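Atg1 tMIT (Kluyveromyces marxianus, PDB 4P1N) is the tandem MIT-domain region of a serine/threonine protein kinase essential for autophagy, required for autophagosome formation and involved in cytoplasm-to-vacuole transport. Local coordinates at residues S16-A21 and N140-W145. Sequence-based numbering, arbitrary orientation.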
# COMPACT_ATOMS: atom_id res chain seq x y z
N SER B 16 -3.27 0.78 11.70
CA SER B 16 -2.92 1.97 12.50
C SER B 16 -1.50 2.52 12.16
O SER B 16 -1.31 3.72 11.99
CB SER B 16 -3.01 1.59 14.00
OG SER B 16 -2.58 2.65 14.84
N LEU B 17 -0.52 1.65 12.03
CA LEU B 17 0.79 2.07 11.58
C LEU B 17 0.77 2.57 10.17
O LEU B 17 1.48 3.51 9.87
CB LEU B 17 1.84 0.94 11.70
CG LEU B 17 2.15 0.64 13.17
CD1 LEU B 17 2.78 -0.74 13.33
CD2 LEU B 17 3.03 1.73 13.79
N SER B 18 -0.04 1.96 9.32
CA SER B 18 -0.12 2.33 7.90
C SER B 18 -0.78 3.68 7.73
O SER B 18 -0.42 4.46 6.82
CB SER B 18 -0.86 1.28 7.08
OG SER B 18 -0.16 0.05 7.07
N ALA B 19 -1.72 4.00 8.60
CA ALA B 19 -2.28 5.35 8.63
C ALA B 19 -1.23 6.41 8.96
O ALA B 19 -1.13 7.49 8.32
CB ALA B 19 -3.42 5.41 9.62
N LYS B 20 -0.44 6.11 9.96
CA LYS B 20 0.69 6.94 10.32
C LYS B 20 1.74 7.08 9.21
O LYS B 20 2.25 8.20 8.94
CB LYS B 20 1.35 6.37 11.58
CG LYS B 20 0.49 6.53 12.83
CD LYS B 20 0.98 5.71 14.02
CE LYS B 20 -0.01 5.85 15.16
NZ LYS B 20 0.39 4.96 16.27
N ALA B 21 2.09 5.96 8.57
CA ALA B 21 3.06 6.00 7.47
C ALA B 21 2.49 6.83 6.34
O ALA B 21 3.14 7.73 5.79
CB ALA B 21 3.40 4.59 7.00
N ASN B 140 -2.07 -9.13 3.75
CA ASN B 140 -1.20 -9.31 2.58
C ASN B 140 -1.11 -8.07 1.72
O ASN B 140 -0.01 -7.60 1.39
CB ASN B 140 -1.68 -10.45 1.69
CG ASN B 140 -0.71 -11.59 1.67
OD1 ASN B 140 0.46 -11.42 1.34
ND2 ASN B 140 -1.19 -12.76 2.01
N ILE B 141 -2.27 -7.50 1.44
CA ILE B 141 -2.34 -6.27 0.66
C ILE B 141 -1.58 -5.16 1.36
O ILE B 141 -0.68 -4.55 0.77
CB ILE B 141 -3.79 -5.92 0.31
CG1 ILE B 141 -4.27 -6.85 -0.80
CG2 ILE B 141 -3.91 -4.47 -0.14
CD1 ILE B 141 -5.77 -6.85 -1.07
N LEU B 142 -1.87 -4.95 2.65
CA LEU B 142 -1.22 -3.90 3.42
C LEU B 142 0.26 -4.01 3.42
O LEU B 142 0.98 -3.01 3.31
CB LEU B 142 -1.66 -3.91 4.89
CG LEU B 142 -2.89 -3.12 5.23
CD1 LEU B 142 -3.13 -3.22 6.72
CD2 LEU B 142 -2.72 -1.66 4.86
N VAL B 143 0.73 -5.23 3.63
CA VAL B 143 2.14 -5.49 3.68
C VAL B 143 2.80 -5.27 2.32
O VAL B 143 3.88 -4.70 2.28
CB VAL B 143 2.43 -6.89 4.25
CG1 VAL B 143 3.91 -7.23 4.12
CG2 VAL B 143 2.01 -6.93 5.72
N GLN B 144 2.19 -5.72 1.22
CA GLN B 144 2.67 -5.29 -0.10
C GLN B 144 2.79 -3.77 -0.24
O GLN B 144 3.85 -3.26 -0.67
CB GLN B 144 1.83 -5.88 -1.21
CG GLN B 144 2.04 -7.41 -1.30
CD GLN B 144 1.20 -8.04 -2.35
OE1 GLN B 144 0.35 -7.39 -2.97
NE2 GLN B 144 1.42 -9.35 -2.60
N TRP B 145 1.75 -3.05 0.21
CA TRP B 145 1.80 -1.59 0.22
C TRP B 145 2.94 -1.01 1.04
O TRP B 145 3.66 -0.13 0.56
CB TRP B 145 0.46 -1.02 0.69
CG TRP B 145 0.39 0.47 0.64
CD1 TRP B 145 0.10 1.29 -0.46
CD2 TRP B 145 0.68 1.36 1.73
NE1 TRP B 145 0.15 2.62 -0.06
CE2 TRP B 145 0.50 2.68 1.27
CE3 TRP B 145 1.00 1.16 3.06
CZ2 TRP B 145 0.69 3.79 2.11
CZ3 TRP B 145 1.15 2.27 3.90
CH2 TRP B 145 1.00 3.55 3.42
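With CG trans to its backbone N (chi1 -176°), Trp145 extends its indole across to Ser18, whose own chi1 of -65° sets OG beside its backbone N and faces it toward Leu142. The setting is the first MIT domain, where helices 10-33 and 137-170 pack side by side, the axes of 16-21 and 140-145 running the same general way at 30° to each other. The axes of the two segments are still 11.2 Å apart, and the large indole suits that spacing: its six-membered ring reaches toward the small residues Ser18 and Ala21. Ser18 CB packs against Trp145 CZ3 at 3.9 Å, while Ala21 CB, about one turn further on, is 4.4 Å from Trp145 CH2. Leu142 fills the adjoining position with one branch, CD2, which lies 3.8 Å from Ser18 OG. No hydrogen bond joins the segments. Serine suits this buried place: its hydroxyl is satisfied by the carbonyl oxygen of Val14, one turn back on its own helix, so the contact between the two segments is one of van der Waals packing. The indole also takes part in the assembly: NE1 of Trp145 hydrogen-bonds to Gln144 OE1 of the second subunit, another copy of this protein. Obliquely placed to the ring, the backbone O of Ser18 lies 3.8 Å from Trp145 CH2.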